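Local structure of beta-galactosidase (Trichoderma reesei, 3OG2) at residues Y118-G126 against L333-Y344; F284-F292 against Y931-T939. The protein probably hydrolyses terminal non-reducing beta-D-galactose residues of beta-D-galactosides, as a glycoside hydrolase of family 35. All coordinates share one frame; numbering follows the deposited sequence. Where two conformers were deposited one is given.

Contact 1: Y118-G126 against L333-Y344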
loop_
_atom_site.group_PDB
_atom_site.type_symbol
_atom_site.label_atom_id
_atom_site.label_comp_id
_atom_site.label_asym_id
_atom_site.label_seq_id
_atom_site.Cartn_x
_atom_site.Cartn_y
_atom_site.Cartn_z
ATOM N N TYR A 118 -14.496 -2.989 10.187
ATOM C CA TYR A 118 -14.596 -2.429 8.848
ATOM C C TYR A 118 -13.306 -1.677 8.534
ATOM O O TYR A 118 -12.898 -0.796 9.323
ATOM C CB TYR A 118 -15.810 -1.481 8.764
ATOM C CG TYR A 118 -15.957 -1.090 7.292
ATOM C CD1 TYR A 118 -16.413 -2.047 6.378
ATOM C CD2 TYR A 118 -15.627 0.188 6.833
ATOM C CE1 TYR A 118 -16.565 -1.731 5.040
ATOM C CE2 TYR A 118 -15.743 0.513 5.480
ATOM C CZ TYR A 118 -16.210 -0.465 4.596
ATOM O OH TYR A 118 -16.300 -0.176 3.244
ATOM N N ILE A 119 -12.660 -1.994 7.387
ATOM C CA ILE A 119 -11.434 -1.303 7.008
ATOM C C ILE A 119 -11.526 -0.568 5.669
ATOM O O ILE A 119 -10.664 0.267 5.389
ATOM C CB ILE A 119 -10.201 -2.277 6.968
ATOM C CG1 ILE A 119 -10.362 -3.410 5.967
ATOM C CG2 ILE A 119 -9.879 -2.779 8.380
ATOM C CD1 ILE A 119 -9.078 -4.169 5.690
ATOM N N ASN A 120 -12.529 -0.852 4.835
ATOM C CA ASN A 120 -12.638 -0.248 3.482
ATOM C C ASN A 120 -11.471 -0.781 2.656
ATOM O O ASN A 120 -11.531 -1.944 2.242
ATOM C CB ASN A 120 -12.722 1.292 3.583
ATOM C CG ASN A 120 -13.442 1.875 2.391
ATOM O OD1 ASN A 120 -14.621 1.511 2.106
ATOM N ND2 ASN A 120 -12.794 2.741 1.624
ATOM N N ALA A 121 -10.408 0.001 2.445
ATOM C CA ALA A 121 -9.126 -0.535 1.994
ATOM C C ALA A 121 -9.093 -1.069 0.590
ATOM O O ALA A 121 -8.092 -1.672 0.142
ATOM C CB ALA A 121 -8.592 -1.622 2.941
ATOM N N GLU A 122 -10.149 -0.827 -0.177
ATOM C CA GLU A 122 -10.277 -1.404 -1.527
ATOM C C GLU A 122 -10.134 -2.935 -1.527
ATOM O O GLU A 122 -9.691 -3.552 -2.483
ATOM C CB GLU A 122 -9.297 -0.757 -2.514
ATOM C CG GLU A 122 -9.717 0.706 -2.828
ATOM C CD GLU A 122 -9.386 1.674 -1.706
ATOM O OE1 GLU A 122 -8.175 1.802 -1.341
ATOM O OE2 GLU A 122 -10.310 2.381 -1.219
ATOM N N VAL A 123 -10.565 -3.555 -0.415
ATOM C CA VAL A 123 -10.597 -5.008 -0.301
ATOM C C VAL A 123 -12.059 -5.473 -0.407
ATOM O O VAL A 123 -13.007 -4.708 -0.138
ATOM C CB VAL A 123 -9.980 -5.588 0.982
ATOM C CG1 VAL A 123 -8.512 -5.128 1.090
ATOM C CG2 VAL A 123 -10.764 -5.280 2.255
ATOM N N SER A 124 -12.219 -6.753 -0.765
ATOM C CA SER A 124 -13.561 -7.320 -0.900
ATOM C C SER A 124 -14.338 -7.118 0.419
ATOM O O SER A 124 -13.831 -7.423 1.502
ATOM C CB SER A 124 -13.440 -8.816 -1.204
ATOM O OG SER A 124 -14.754 -9.327 -1.439
ATOM N N GLY A 125 -15.559 -6.606 0.295
ATOM C CA GLY A 125 -16.493 -6.341 1.401
ATOM C C GLY A 125 -16.007 -5.210 2.290
ATOM O O GLY A 125 -16.582 -5.009 3.394
ATOM N N GLY A 126 -14.947 -4.472 1.934
ATOM C CA GLY A 126 -14.334 -3.551 2.852
ATOM C C GLY A 126 -13.832 -4.256 4.130
ATOM O O GLY A 126 -13.663 -3.573 5.158
ATOM N N LEU A 333 -8.700 -11.104 -3.027
ATOM C CA LEU A 333 -9.002 -10.338 -1.772
ATOM C C LEU A 333 -9.518 -8.961 -2.094
ATOM O O LEU A 333 -10.038 -8.324 -1.164
ATOM C CB LEU A 333 -7.777 -10.336 -0.849
ATOM C CG LEU A 333 -6.567 -9.512 -1.274
ATOM C CD1 LEU A 333 -6.679 -8.047 -0.836
ATOM C CD2 LEU A 333 -5.294 -10.077 -0.626
ATOM N N GLY A 334 -9.355 -8.426 -3.309
ATOM C CA GLY A 334 -9.741 -7.076 -3.620
ATOM C C GLY A 334 -11.218 -6.891 -3.884
ATOM O O GLY A 334 -11.965 -7.812 -4.157
ATOM N N HIS A 335 -11.643 -5.584 -3.881
ATOM C CA HIS A 335 -13.032 -5.281 -4.249
ATOM C C HIS A 335 -13.207 -5.040 -5.728
ATOM O O HIS A 335 -12.203 -4.899 -6.461
ATOM C CB HIS A 335 -13.490 -4.038 -3.427
ATOM C CG HIS A 335 -13.017 -2.727 -3.953
ATOM N ND1 HIS A 335 -13.790 -1.585 -3.787
ATOM C CD2 HIS A 335 -11.871 -2.336 -4.552
ATOM C CE1 HIS A 335 -13.135 -0.571 -4.305
ATOM N NE2 HIS A 335 -11.968 -0.979 -4.790
ATOM N N PRO A 336 -14.439 -4.939 -6.229
ATOM C CA PRO A 336 -14.660 -4.744 -7.650
ATOM C C PRO A 336 -14.181 -3.413 -8.201
ATOM O O PRO A 336 -14.021 -3.317 -9.423
ATOM C CB PRO A 336 -16.192 -4.765 -7.808
ATOM C CG PRO A 336 -16.622 -5.642 -6.638
ATOM C CD PRO A 336 -15.703 -5.208 -5.523
ATOM N N GLY A 337 -13.973 -2.420 -7.341
ATOM C CA GLY A 337 -13.505 -1.099 -7.785
ATOM C C GLY A 337 -12.025 -1.021 -8.090
ATOM O O GLY A 337 -11.530 0.104 -8.363
ATOM N N GLY A 338 -11.336 -2.151 -7.990
ATOM C CA GLY A 338 -9.929 -2.271 -8.333
ATOM C C GLY A 338 -9.719 -3.626 -8.995
ATOM O O GLY A 338 -10.632 -4.429 -9.127
ATOM N N TYR A 339 -8.472 -3.836 -9.405
ATOM C CA TYR A 339 -8.076 -5.065 -10.092
ATOM C C TYR A 339 -6.977 -5.725 -9.292
ATOM O O TYR A 339 -6.892 -5.533 -8.079
ATOM C CB TYR A 339 -7.796 -4.771 -11.569
ATOM C CG TYR A 339 -6.867 -3.626 -11.836
ATOM C CD1 TYR A 339 -7.361 -2.299 -12.023
ATOM C CD2 TYR A 339 -5.474 -3.843 -11.904
ATOM C CE1 TYR A 339 -6.462 -1.255 -12.266
ATOM C CE2 TYR A 339 -4.609 -2.782 -12.145
ATOM C CZ TYR A 339 -5.119 -1.499 -12.319
ATOM O OH TYR A 339 -4.248 -0.469 -12.574
ATOM N N THR A 340 -6.153 -6.592 -9.907
ATOM C CA THR A 340 -5.232 -7.376 -9.067
ATOM C C THR A 340 -4.181 -6.508 -8.422
ATOM O O THR A 340 -3.879 -6.642 -7.233
ATOM C CB THR A 340 -4.520 -8.464 -9.896
ATOM O OG1 THR A 340 -5.503 -9.207 -10.589
ATOM C CG2 THR A 340 -3.801 -9.389 -8.920
ATOM N N SER A 341 -3.552 -5.611 -9.169
ATOM C CA SER A 341 -2.500 -4.828 -8.569
ATOM C C SER A 341 -3.026 -3.869 -7.507
ATOM O O SER A 341 -4.051 -3.215 -7.679
ATOM C CB SER A 341 -1.829 -4.015 -9.717
ATOM O OG SER A 341 -0.770 -3.189 -9.163
ATOM N N TYR A 342 -2.253 -3.686 -6.425
ATOM C CA TYR A 342 -2.498 -2.561 -5.502
ATOM C C TYR A 342 -1.191 -1.753 -5.402
ATOM O O TYR A 342 -0.827 -1.222 -4.365
ATOM C CB TYR A 342 -2.916 -3.006 -4.123
ATOM C CG TYR A 342 -3.727 -1.986 -3.323
ATOM C CD1 TYR A 342 -4.877 -1.355 -3.828
ATOM C CD2 TYR A 342 -3.306 -1.646 -2.043
ATOM C CE1 TYR A 342 -5.596 -0.422 -3.064
ATOM C CE2 TYR A 342 -4.038 -0.721 -1.245
ATOM C CZ TYR A 342 -5.164 -0.129 -1.804
ATOM O OH TYR A 342 -5.840 0.734 -0.979
ATOM N N ASP A 343 -0.491 -1.590 -6.551
ATOM C CA ASP A 343 0.733 -0.796 -6.518
ATOM C C ASP A 343 0.463 0.619 -5.981
ATOM O O ASP A 343 1.303 1.161 -5.261
ATOM C CB ASP A 343 1.316 -0.696 -7.922
ATOM C CG ASP A 343 2.521 0.218 -8.019
ATOM O OD1 ASP A 343 3.668 -0.300 -7.859
ATOM O OD2 ASP A 343 2.326 1.439 -8.219
ATOM N N TYR A 344 -0.694 1.155 -6.342
ATOM C CA TYR A 344 -1.176 2.438 -5.738
ATOM C C TYR A 344 -0.387 3.612 -6.269
ATOM O O TYR A 344 -0.652 4.739 -5.822
ATOM C CB TYR A 344 -1.193 2.391 -4.198
ATOM C CG TYR A 344 -2.296 3.205 -3.560
ATOM C CD1 TYR A 344 -3.617 2.720 -3.496
ATOM C CD2 TYR A 344 -2.003 4.462 -3.006
ATOM C CE1 TYR A 344 -4.623 3.482 -2.899
ATOM C CE2 TYR A 344 -3.005 5.230 -2.412
ATOM C CZ TYR A 344 -4.286 4.722 -2.371
ATOM O OH TYR A 344 -5.271 5.513 -1.785
HETATM O O HOH W 1 -7.654 4.490 -1.374
#
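Glu122 meets His335 with its backbone and with CB and CG, and Tyr342 with OE1. Two backbone hydrogen bonds join the segments around the single bridge of Val123 with Gly334. Ser124 N donates almost straight (177°) to Leu333 O at 2.7 Å, and His335 N reaches Glu122 O at 3.1 Å from well above the carbonyl plane.

Glu122 OE1 is turned to Tyr342 and, through a water, to Tyr344. Tyr342 OH donates to the anti lone pair of Glu122 OE1 at 2.6 Å, the oxygen lying in the plane of the phenol ring at its edge. The water also donates to Glu122 OE1, at 2.7 Å, and links it to Tyr344 OH, so one carboxylate oxygen is gripped twice. The other, OE2, binds a glycerol, probably from the crystallisation liquor, in the pocket where Ile119, Asn120, Ala121 and Glu122 contact beta-D-galactose in another structure of this enzyme.

Packing is centred on the His335 imidazole. Glu122 CA sits over one face in a CH-pi contact, 3.7 Å from the ring centroid, while Gly337 N lies over the opposite face. With chi1 at -70°, Glu122 CG lies beside the backbone N and 3.4 Å from His335 NE2, and the bend at chi2 (76°) then carries the carboxylate to Tyr342. Val123 CG1 touches Leu333 CD1 at 3.9 Å.

Both segments are loops of the TIM barrel: 118-126 follows strand 110-116, and loop 333-344 comes after strand 318-321. Tyr76 of strand 72-76 packs on Ile119 and Ala121, and Ser341 and Asp343 touch Phe292 of helix 292-298.

Contact 2: F284-F292 against Y931-T939. With NAG (2-acetamido-2-deoxy-beta-D-glucopyranose), chain C; NAG (2-acetamido-2-deoxy-beta-D-glucopyranose), chain B; MAN (alpha-D-mannopyranose), chain D; GLC (alpha-D-glucopyranose), chain E.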
loop_
_atom_site.group_PDB
_atom_site.type_symbol
_atom_site.label_atom_id
_atom_site.label_comp_id
_atom_site.label_asym_id
_atom_site.label_seq_id
_atom_site.Cartn_x
_atom_site.Cartn_y
_atom_site.Cartn_z
ATOM N N PHE A 284 -5.891 4.646 -5.912
ATOM C CA PHE A 284 -6.325 3.358 -6.458
ATOM C C PHE A 284 -6.681 3.580 -7.930
ATOM O O PHE A 284 -6.771 4.710 -8.442
ATOM C CB PHE A 284 -7.471 2.795 -5.644
ATOM C CG PHE A 284 -8.709 3.659 -5.465
ATOM C CD1 PHE A 284 -9.634 3.811 -6.502
ATOM C CD2 PHE A 284 -8.980 4.326 -4.278
ATOM C CE1 PHE A 284 -10.790 4.590 -6.402
ATOM C CE2 PHE A 284 -10.142 5.097 -4.161
ATOM C CZ PHE A 284 -11.041 5.225 -5.200
ATOM N N ASP A 285 -6.907 2.477 -8.646
ATOM C CA ASP A 285 -7.163 2.524 -10.087
ATOM C C ASP A 285 -8.223 1.457 -10.381
ATOM O O ASP A 285 -8.026 0.329 -9.923
ATOM C CB ASP A 285 -5.875 2.252 -10.866
ATOM C CG ASP A 285 -5.977 2.536 -12.354
ATOM O OD1 ASP A 285 -6.563 3.582 -12.760
ATOM O OD2 ASP A 285 -5.444 1.767 -13.188
ATOM N N PRO A 286 -9.305 1.738 -11.044
ATOM C CA PRO A 286 -10.351 0.756 -11.319
ATOM C C PRO A 286 -10.022 -0.120 -12.524
ATOM O O PRO A 286 -9.130 0.183 -13.328
ATOM C CB PRO A 286 -11.591 1.613 -11.699
ATOM C CG PRO A 286 -10.934 2.829 -12.350
ATOM C CD PRO A 286 -9.647 3.106 -11.586
ATOM N N PHE A 287 -10.778 -1.211 -12.641
ATOM C CA PHE A 287 -10.808 -1.853 -13.945
ATOM C C PHE A 287 -11.117 -0.777 -15.023
ATOM O O PHE A 287 -11.921 0.122 -14.761
ATOM C CB PHE A 287 -11.856 -2.952 -13.971
ATOM C CG PHE A 287 -11.364 -4.306 -13.517
ATOM C CD1 PHE A 287 -10.563 -5.105 -14.356
ATOM C CD2 PHE A 287 -11.744 -4.780 -12.259
ATOM C CE1 PHE A 287 -10.132 -6.366 -13.958
ATOM C CE2 PHE A 287 -11.306 -6.034 -11.850
ATOM C CZ PHE A 287 -10.526 -6.826 -12.683
ATOM N N GLY A 288 -10.490 -0.927 -16.178
ATOM C CA GLY A 288 -10.611 0.053 -17.272
ATOM C C GLY A 288 -9.914 1.373 -16.920
ATOM O O GLY A 288 -10.146 2.386 -17.595
ATOM N N GLY A 289 -9.041 1.390 -15.926
ATOM C CA GLY A 289 -8.353 2.584 -15.468
ATOM C C GLY A 289 -7.135 2.898 -16.281
ATOM O O GLY A 289 -6.924 2.451 -17.413
ATOM N N TRP A 290 -6.296 3.720 -15.658
ATOM C CA TRP A 290 -5.200 4.362 -16.367
ATOM C C TRP A 290 -3.866 3.674 -16.120
ATOM O O TRP A 290 -2.858 4.009 -16.771
ATOM C CB TRP A 290 -5.047 5.863 -15.984
ATOM C CG TRP A 290 -6.309 6.549 -16.430
ATOM C CD1 TRP A 290 -7.326 6.891 -15.573
ATOM C CD2 TRP A 290 -6.702 6.927 -17.732
ATOM N NE1 TRP A 290 -8.323 7.485 -16.319
ATOM C CE2 TRP A 290 -7.964 7.519 -17.631
ATOM C CE3 TRP A 290 -6.093 6.844 -18.993
ATOM C CZ2 TRP A 290 -8.669 8.026 -18.727
ATOM C CZ3 TRP A 290 -6.794 7.349 -20.097
ATOM C CH2 TRP A 290 -8.049 7.923 -19.941
ATOM N N GLY A 291 -3.822 2.754 -15.196
ATOM C CA GLY A 291 -2.600 2.062 -14.798
ATOM C C GLY A 291 -1.884 2.818 -13.691
ATOM O O GLY A 291 -1.932 4.049 -13.616
ATOM N N PHE A 292 -1.162 2.102 -12.855
ATOM C CA PHE A 292 -0.526 2.706 -11.691
ATOM C C PHE A 292 0.708 3.524 -12.081
ATOM O O PHE A 292 1.140 4.352 -11.271
ATOM C CB PHE A 292 -0.161 1.616 -10.647
ATOM C CG PHE A 292 -1.412 1.213 -9.893
ATOM C CD1 PHE A 292 -2.151 2.143 -9.165
ATOM C CD2 PHE A 292 -1.855 -0.126 -9.917
ATOM C CE1 PHE A 292 -3.303 1.741 -8.477
ATOM C CE2 PHE A 292 -2.977 -0.494 -9.202
ATOM C CZ PHE A 292 -3.716 0.405 -8.452
ATOM N N TYR A 931 -6.981 -11.321 -15.300
ATOM C CA TYR A 931 -6.708 -10.603 -16.534
ATOM C C TYR A 931 -7.989 -10.541 -17.337
ATOM O O TYR A 931 -8.625 -11.564 -17.561
ATOM C CB TYR A 931 -5.642 -11.385 -17.333
ATOM C CG TYR A 931 -5.331 -10.722 -18.668
ATOM C CD1 TYR A 931 -4.544 -9.571 -18.677
ATOM C CD2 TYR A 931 -5.824 -11.222 -19.849
ATOM C CE1 TYR A 931 -4.253 -8.934 -19.888
ATOM C CE2 TYR A 931 -5.557 -10.640 -21.095
ATOM C CZ TYR A 931 -4.763 -9.494 -21.077
ATOM O OH TYR A 931 -4.457 -8.857 -22.261
ATOM N N VAL A 932 -8.355 -9.347 -17.811
ATOM C CA VAL A 932 -9.613 -9.192 -18.499
ATOM C C VAL A 932 -9.291 -8.476 -19.807
ATOM O O VAL A 932 -9.057 -7.266 -19.856
ATOM C CB VAL A 932 -10.693 -8.428 -17.679
ATOM C CG1 VAL A 932 -11.959 -8.283 -18.521
ATOM C CG2 VAL A 932 -10.979 -9.165 -16.366
ATOM N N SER A 933 -9.283 -9.264 -20.886
ATOM C CA SER A 933 -8.602 -8.778 -22.103
ATOM C C SER A 933 -9.339 -7.601 -22.733
ATOM O O SER A 933 -8.711 -6.764 -23.410
ATOM C CB SER A 933 -8.417 -9.926 -23.115
ATOM O OG SER A 933 -9.640 -10.126 -23.846
ATOM N N ASN A 934 -10.663 -7.513 -22.511
ATOM C CA ASN A 934 -11.471 -6.470 -23.155
ATOM C C ASN A 934 -11.781 -5.324 -22.188
ATOM O O ASN A 934 -12.536 -4.442 -22.570
ATOM C CB ASN A 934 -12.781 -7.057 -23.715
ATOM C CG ASN A 934 -13.638 -7.676 -22.610
ATOM O OD1 ASN A 934 -13.148 -8.313 -21.703
ATOM N ND2 ASN A 934 -14.967 -7.462 -22.691
ATOM N N ILE A 935 -11.187 -5.310 -20.983
ATOM C CA ILE A 935 -11.466 -4.247 -20.026
ATOM C C ILE A 935 -10.158 -3.650 -19.495
ATOM O O ILE A 935 -10.004 -2.404 -19.468
ATOM C CB ILE A 935 -12.329 -4.727 -18.855
ATOM C CG1 ILE A 935 -13.650 -5.293 -19.404
ATOM C CG2 ILE A 935 -12.541 -3.567 -17.860
ATOM C CD1 ILE A 935 -14.629 -5.758 -18.299
ATOM N N GLY A 936 -9.176 -4.448 -19.080
ATOM C CA GLY A 936 -7.893 -3.893 -18.677
ATOM C C GLY A 936 -7.946 -3.214 -17.327
ATOM O O GLY A 936 -8.951 -3.292 -16.599
ATOM N N PRO A 937 -6.897 -2.486 -16.929
ATOM C CA PRO A 937 -5.730 -2.176 -17.774
ATOM C C PRO A 937 -4.536 -3.074 -17.536
ATOM O O PRO A 937 -3.486 -2.906 -18.190
ATOM C CB PRO A 937 -5.362 -0.765 -17.261
ATOM C CG PRO A 937 -5.600 -0.903 -15.782
ATOM C CD PRO A 937 -6.833 -1.765 -15.623
ATOM N N GLN A 938 -4.634 -4.007 -16.569
ATOM C CA GLN A 938 -3.386 -4.729 -16.210
ATOM C C GLN A 938 -2.942 -5.793 -17.208
ATOM O O GLN A 938 -3.738 -6.681 -17.532
ATOM C CB GLN A 938 -3.588 -5.356 -14.816
ATOM C CG GLN A 938 -2.263 -5.940 -14.275
ATOM C CD GLN A 938 -2.346 -6.287 -12.814
ATOM O OE1 GLN A 938 -3.434 -6.301 -12.183
ATOM N NE2 GLN A 938 -1.186 -6.579 -12.228
ATOM N N THR A 939 -1.691 -5.704 -17.627
ATOM C CA THR A 939 -1.108 -6.734 -18.492
ATOM C C THR A 939 0.095 -7.390 -17.828
ATOM O O THR A 939 0.493 -8.484 -18.207
ATOM C CB THR A 939 -0.631 -6.149 -19.839
ATOM O OG1 THR A 939 0.205 -4.987 -19.588
ATOM C CG2 THR A 939 -1.805 -5.715 -20.724
HETATM C C1 NAG C . -6.626 -4.541 -24.623
HETATM C C2 NAG C . -6.963 -3.836 -23.298
HETATM C C3 NAG C . -8.422 -3.362 -23.371
HETATM C C4 NAG C . -8.641 -2.448 -24.585
HETATM C C5 NAG C . -8.098 -3.138 -25.860
HETATM C C6 NAG C . -8.138 -2.209 -27.069
HETATM C C7 NAG C . -5.884 -4.768 -21.312
HETATM C C8 NAG C . -5.698 -6.030 -20.481
HETATM N N2 NAG C . -6.841 -4.831 -22.222
HETATM O O3 NAG C . -8.750 -2.706 -22.158
HETATM O O4 NAG C . -10.039 -2.296 -24.773
HETATM O O5 NAG C . -6.773 -3.586 -25.661
HETATM O O6 NAG C . -7.869 -3.023 -28.229
HETATM O O7 NAG C . -5.159 -3.798 -21.177
HETATM C C1 NAG B . -10.615 -1.168 -24.511
HETATM C C2 NAG B . -12.019 -1.148 -25.132
HETATM C C3 NAG B . -12.718 0.164 -24.768
HETATM C C4 NAG B . -12.739 0.340 -23.244
HETATM C C5 NAG B . -11.309 0.181 -22.690
HETATM C C6 NAG B . -11.204 0.324 -21.165
HETATM C C7 NAG B . -12.298 -2.176 -27.285
HETATM C C8 NAG B . -11.864 -2.144 -28.726
HETATM N N2 NAG B . -11.922 -1.091 -26.592
HETATM O O3 NAG B . -14.063 0.075 -25.228
HETATM O O4 NAG B . -13.192 1.654 -23.015
HETATM O O5 NAG B . -10.758 -1.057 -23.100
HETATM O O6 NAG B . -11.927 -0.736 -20.539
HETATM O O7 NAG B . -12.333 -3.265 -26.681
HETATM C C1 MAN D . -14.909 6.650 -16.703
HETATM C C2 MAN D . -14.890 7.807 -15.701
HETATM C C3 MAN D . -13.588 8.604 -15.902
HETATM C C4 MAN D . -12.365 7.681 -15.772
HETATM C C5 MAN D . -12.490 6.547 -16.790
HETATM C C6 MAN D . -11.356 5.528 -16.611
HETATM O O2 MAN D . -14.901 7.225 -14.410
HETATM O O3 MAN D . -13.501 9.667 -14.965
HETATM O O4 MAN D . -11.197 8.441 -16.074
HETATM O O5 MAN D . -13.748 5.863 -16.568
HETATM O O6 MAN D . -11.372 4.981 -15.302
HETATM C C1 GLC E . -14.007 4.701 -10.029
HETATM C C2 GLC E . -14.427 4.736 -8.582
HETATM C C3 GLC E . -14.548 6.114 -7.974
HETATM C C4 GLC E . -13.310 6.938 -8.321
HETATM C C5 GLC E . -12.968 6.918 -9.806
HETATM C C6 GLC E . -11.560 7.458 -10.074
HETATM O O2 GLC E . -15.492 3.868 -8.347
HETATM O O3 GLC E . -14.570 5.925 -6.554
HETATM O O4 GLC E . -13.351 8.220 -7.783
HETATM O O5 GLC E . -12.980 5.591 -10.339
HETATM O O6 GLC E . -11.587 8.126 -11.332
#
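A type II beta turn, Pro286 to Gly289, in the loop between barrel strand 275-280 and helix 292-298 meets the loop that leaves strand 926-932 of an all-beta domain. The direct hydrogen bond between them runs from Gly288 N to Gly936 O, 2.9 Å long and nearly straight at 176°, although the donor stands above the carbonyl plane. Gly288 CA adds a CH...O contact to Ile935 O at 3.4 Å.

Phe287 turns its ring edge to Gly936 O, which lies near the ring plane. Its CE1 atom reaches Val932 CG2 at 3.8 Å, the two side chains crossing at about a right angle, and CB rests against Ile935 CG2. Pro937, preceded by a cis peptide, wedges its ring against the turn, with CB near Gly289 O and CG 3.7 Å from Asp285 OD2.

That carboxylate organises its own loop. With CG anti to the backbone N (chi1 -169°), Asp285 reaches forward along the chain: OD1 takes Trp290 N on its syn lone pair at 2.9 Å, and OD2 receives Gly291 N from above the carboxylate plane as well as Tyr339 OH. Replacing Asp285 by an alanine would probably leave the amides of Trp290 and Gly291 and the Tyr339 hydroxyl without this acceptor, and is likely to let the turn shift against Pro937.

Glycan sugars border the junction: Trp290 NE1 donates to mannose O4 at 3.0 Å, Ser933 O accepts from N2 of one N-acetylglucosamine, and Ile935 O from O6 of another at 2.8 Å. Between these two segments, one direct backbone bond is combined with apolar packing, so the chemistry is that of a largely apolar seam between domains, with sugars hydrogen-bonded on both sides of it.

Contacts 1 and 2 are both buried, with centres 14 Å apart, but contact 1 lies nearer the middle of the chain. It joins two loops of the same barrel beside the galactose site, and its polar chemistry centres on one carboxylate, two tyrosines and a water. Contact 2 instead joins the barrel to an all-beta domain far along the chain through glycines, a proline and apolar side chains, with glycan at its border. The two touch directly: the Tyr339-Asp285 bond joins them, and Ser341 N of 333-344 probably hydrogen-bonds Gln938 OE1 of 931-939. Loop 333-344 therefore meets both halves of contact 2.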